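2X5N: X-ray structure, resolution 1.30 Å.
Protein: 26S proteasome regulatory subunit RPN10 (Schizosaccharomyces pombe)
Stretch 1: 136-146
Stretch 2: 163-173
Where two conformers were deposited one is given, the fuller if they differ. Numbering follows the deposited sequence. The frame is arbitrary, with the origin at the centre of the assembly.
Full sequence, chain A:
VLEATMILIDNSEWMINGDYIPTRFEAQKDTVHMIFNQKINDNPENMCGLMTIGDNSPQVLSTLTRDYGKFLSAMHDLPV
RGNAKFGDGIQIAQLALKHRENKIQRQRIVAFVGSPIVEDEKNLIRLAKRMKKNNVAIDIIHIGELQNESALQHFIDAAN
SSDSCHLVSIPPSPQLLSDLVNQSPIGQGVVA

Stretch 1 (136-146) VAIDIIHIGEL
Stretch 2 163-173: DSCHLVSIPPS

Two neighbouring parallel strands run through residues 137-142 and 166-169, their axes 4.7 Å apart at closest approach and inclined by 15°. Asp-139 pairs with His-166, Ile-140 with Leu-167, Ile-141 with Val-168 and His-142 with Ser-169, with CA atoms 4.6 to 5.0 Å apart. Phi lies between -105° and -142° and psi between 110° and 142° through these pairs, so side chains alternate: those of Asp-139, His-166, Ile-141 and Val-168 leave one face, those of Ile-140, Leu-167, His-142 and Ser-169 the other.

The even residues of the first strand carry the ladder: Ile-140 and His-142 each bond through N and O to the residues before and after their partner, while Ile-138 contributes its O. His-166 N donates to Ile-138 O (3.2 Å), Ile-140 N to His-166 O (2.9 Å), Val-168 N to Ile-140 O (2.8 Å), His-142 N to Val-168 O (2.8 Å) and Ile-170 N to His-142 O (2.9 Å). The angle at hydrogen reaches 176° for Val-168 N.

Before the ladder, a side chain supplies the acceptor: Ile-138 N donates to Cys-165 SG at 3.4 Å. The m rotamer of Cys-165 (chi1 -62°) places SG there, and also 4.0 Å from Ile-138 CG2, so one polarizable atom serves both a polar and an apolar contact.

Asp-139 and His-166, both chi1 m (-56° and -52°), form the polar pair of their face. His-166 ND1 donates to Asp-139 OD1 at 2.7 Å, with chi2 of 83° turning the imidazole so that the carboxylate oxygen lies at its edge, near the ring plane. Asp-139 OD2 is hydrogen-bonded elsewhere in the structure, so this buried carboxylate has both oxygens satisfied. Beyond this pair, beta-branched Ile-141 (m, t) and Val-168 (t) suit the extended backbone.

On the other face, Leu-167 adopts t, p (176°, 61°), bringing CD1 to 3.9 Å from Ile-140 CG2 and 4.1 Å from His-142 CB. Ile-140 itself is m, t. His-142 is t (-166°), its ring end leading away from the second strand, while Ser-169 is m (-59°). Their polar ends meet through one water, 2.7 Å from His-142 ND1 and 2.8 Å from Ser-169 OG.

Towards the end, Ile-143 is p, t and Ile-170 m, m; Ile-143 CG2 approaches Ile-170 CB to 4.4 Å. Gly-144, at phi 100° and psi -124°, has a conformation that calls for glycine, because a CB would jam against the preceding carbonyl oxygen. The chain then turns so that Leu-146 (m, t) points back toward the second stretch, its poorly ordered side chain placing CD1 3.9 Å from Pro-171 CB.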

# COMPACT_ATOMS: atom_id res chain seq x y z
N VAL A 136 -12.57 6.50 1.61
CA VAL A 136 -11.21 6.04 1.63
C VAL A 136 -10.75 5.57 0.27
O VAL A 136 -11.33 4.60 -0.21
CB VAL A 136 -10.92 5.03 2.76
CG1 VAL A 136 -9.46 4.71 2.84
CG2 VAL A 136 -11.46 5.53 4.09
N ALA A 137 -9.80 6.25 -0.34
CA ALA A 137 -9.24 5.81 -1.61
C ALA A 137 -8.22 4.72 -1.38
O ALA A 137 -7.64 4.62 -0.30
CB ALA A 137 -8.58 6.98 -2.30
N ILE A 138 -7.99 3.90 -2.40
CA ILE A 138 -7.02 2.84 -2.28
C ILE A 138 -6.34 2.58 -3.62
O ILE A 138 -6.99 2.56 -4.68
CB ILE A 138 -7.64 1.56 -1.70
CG1 ILE A 138 -6.57 0.46 -1.56
CG2 ILE A 138 -8.85 1.11 -2.52
CD1 ILE A 138 -6.87 -0.57 -0.52
N ASP A 139 -5.03 2.40 -3.54
CA ASP A 139 -4.21 1.90 -4.63
C ASP A 139 -3.62 0.57 -4.20
O ASP A 139 -3.18 0.41 -3.07
CB ASP A 139 -3.09 2.87 -4.96
CG ASP A 139 -3.61 4.23 -5.28
OD1 ASP A 139 -4.55 4.32 -6.10
OD2 ASP A 139 -3.07 5.20 -4.72
N ILE A 140 -3.60 -0.38 -5.12
CA ILE A 140 -2.98 -1.67 -4.86
C ILE A 140 -1.89 -1.92 -5.87
O ILE A 140 -2.10 -1.75 -7.07
CB ILE A 140 -4.00 -2.81 -4.95
CG1 ILE A 140 -5.05 -2.66 -3.84
CG2 ILE A 140 -3.31 -4.15 -4.86
CD1 ILE A 140 -6.19 -3.66 -3.93
N ILE A 141 -0.72 -2.30 -5.38
CA ILE A 141 0.42 -2.71 -6.21
C ILE A 141 0.46 -4.23 -6.08
O ILE A 141 0.76 -4.75 -5.01
CB ILE A 141 1.73 -2.09 -5.71
CG1 ILE A 141 1.65 -0.56 -5.83
CG2 ILE A 141 2.90 -2.65 -6.52
CD1 ILE A 141 2.64 0.20 -4.96
N HIS A 142 0.11 -4.92 -7.16
CA HIS A 142 -0.03 -6.36 -7.16
C HIS A 142 1.15 -6.98 -7.91
O HIS A 142 1.39 -6.64 -9.08
CB HIS A 142 -1.35 -6.72 -7.84
CG HIS A 142 -1.77 -8.14 -7.62
ND1 HIS A 142 -2.69 -8.77 -8.44
CD2 HIS A 142 -1.44 -9.04 -6.67
CE1 HIS A 142 -2.88 -10.01 -8.01
NE2 HIS A 142 -2.13 -10.20 -6.93
N ILE A 143 1.88 -7.85 -7.23
CA ILE A 143 3.04 -8.54 -7.81
C ILE A 143 2.95 -10.03 -7.55
O ILE A 143 2.18 -10.48 -6.69
CB ILE A 143 4.37 -7.97 -7.24
CG1 ILE A 143 4.56 -8.33 -5.78
CG2 ILE A 143 4.45 -6.48 -7.53
CD1 ILE A 143 5.89 -7.88 -5.23
N GLY A 144 3.74 -10.80 -8.28
CA GLY A 144 3.87 -12.22 -8.03
C GLY A 144 3.05 -13.06 -8.98
O GLY A 144 3.18 -12.94 -10.20
N GLU A 145 2.21 -13.89 -8.39
CA GLU A 145 1.22 -14.63 -9.14
C GLU A 145 0.06 -13.67 -9.45
O GLU A 145 -0.55 -13.07 -8.53
CB GLU A 145 0.74 -15.82 -8.31
CG GLU A 145 1.83 -16.86 -8.05
CD GLU A 145 3.01 -16.34 -7.22
OE1 GLU A 145 4.15 -16.66 -7.63
OE2 GLU A 145 2.80 -15.63 -6.18
N LEU A 146 -0.20 -13.48 -10.73
CA LEU A 146 -1.19 -12.51 -11.18
C LEU A 146 -2.27 -13.21 -11.98
O LEU A 146 -3.31 -12.62 -12.29
CB LEU A 146 -0.52 -11.43 -12.04
CG LEU A 146 0.61 -10.64 -11.38
CD1 LEU A 146 1.29 -9.74 -12.40
CD2 LEU A 146 0.09 -9.82 -10.21
N ASP A 163 -12.29 8.39 -10.01
CA ASP A 163 -11.01 7.92 -10.53
C ASP A 163 -9.87 8.06 -9.51
O ASP A 163 -8.74 8.40 -9.84
CB ASP A 163 -10.64 8.64 -11.82
CG ASP A 163 -11.68 8.43 -12.91
OD1 ASP A 163 -12.00 7.25 -13.21
OD2 ASP A 163 -12.19 9.43 -13.46
N SER A 164 -10.19 7.76 -8.26
CA SER A 164 -9.25 7.96 -7.18
C SER A 164 -8.45 6.72 -6.84
O SER A 164 -7.48 6.83 -6.12
CB SER A 164 -10.02 8.42 -5.94
OG SER A 164 -10.92 7.40 -5.52
N CYS A 165 -8.92 5.57 -7.30
CA CYS A 165 -8.35 4.28 -6.91
C CYS A 165 -7.68 3.60 -8.10
O CYS A 165 -8.16 3.72 -9.23
CB CYS A 165 -9.45 3.36 -6.39
SG CYS A 165 -10.31 3.97 -4.90
N HIS A 166 -6.61 2.85 -7.85
CA HIS A 166 -5.81 2.25 -8.92
C HIS A 166 -5.33 0.87 -8.56
O HIS A 166 -4.97 0.60 -7.42
CB HIS A 166 -4.56 3.11 -9.24
CG HIS A 166 -4.90 4.53 -9.50
ND1 HIS A 166 -5.09 5.45 -8.49
CD2 HIS A 166 -5.15 5.19 -10.66
CE1 HIS A 166 -5.43 6.62 -9.02
NE2 HIS A 166 -5.46 6.48 -10.34
N LEU A 167 -5.33 0.01 -9.57
CA LEU A 167 -4.68 -1.29 -9.49
C LEU A 167 -3.49 -1.25 -10.44
O LEU A 167 -3.66 -1.05 -11.66
CB LEU A 167 -5.64 -2.39 -9.89
CG LEU A 167 -5.02 -3.79 -9.93
CD1 LEU A 167 -4.48 -4.22 -8.60
CD2 LEU A 167 -6.06 -4.77 -10.43
N VAL A 168 -2.30 -1.44 -9.88
CA VAL A 168 -1.06 -1.45 -10.64
C VAL A 168 -0.53 -2.89 -10.51
O VAL A 168 -0.12 -3.32 -9.43
CB VAL A 168 -0.04 -0.44 -10.10
CG1 VAL A 168 1.31 -0.54 -10.83
CG2 VAL A 168 -0.63 0.99 -10.18
N SER A 169 -0.51 -3.62 -11.62
CA SER A 169 -0.16 -5.04 -11.61
C SER A 169 1.13 -5.19 -12.38
O SER A 169 1.17 -4.84 -13.56
CB SER A 169 -1.27 -5.84 -12.30
OG SER A 169 -2.51 -5.67 -11.65
N ILE A 170 2.17 -5.73 -11.74
CA ILE A 170 3.48 -5.77 -12.37
C ILE A 170 4.00 -7.18 -12.30
O ILE A 170 4.28 -7.67 -11.22
CB ILE A 170 4.47 -4.89 -11.61
CG1 ILE A 170 3.99 -3.44 -11.55
CG2 ILE A 170 5.85 -4.97 -12.27
CD1 ILE A 170 3.87 -2.77 -12.89
N PRO A 171 4.10 -7.86 -13.44
CA PRO A 171 4.73 -9.17 -13.49
C PRO A 171 6.19 -9.26 -13.15
O PRO A 171 6.85 -8.22 -13.21
CB PRO A 171 4.35 -9.77 -14.85
CG PRO A 171 3.57 -8.70 -15.57
CD PRO A 171 3.63 -7.42 -14.76
N PRO A 172 6.71 -10.46 -12.91
CA PRO A 172 8.15 -10.59 -12.78
C PRO A 172 8.95 -10.01 -13.92
O PRO A 172 8.49 -10.21 -15.02
CB PRO A 172 8.37 -12.07 -12.45
CG PRO A 172 7.04 -12.55 -11.94
CD PRO A 172 6.01 -11.73 -12.66
N SER A 173 10.07 -9.35 -13.72
CA SER A 173 10.85 -8.88 -14.85
C SER A 173 12.24 -8.56 -14.39
O SER A 173 12.49 -8.54 -13.18
CB SER A 173 10.20 -7.66 -15.50
OG SER A 173 10.67 -6.44 -14.96
O HOH W 1 -3.74 -8.04 -10.84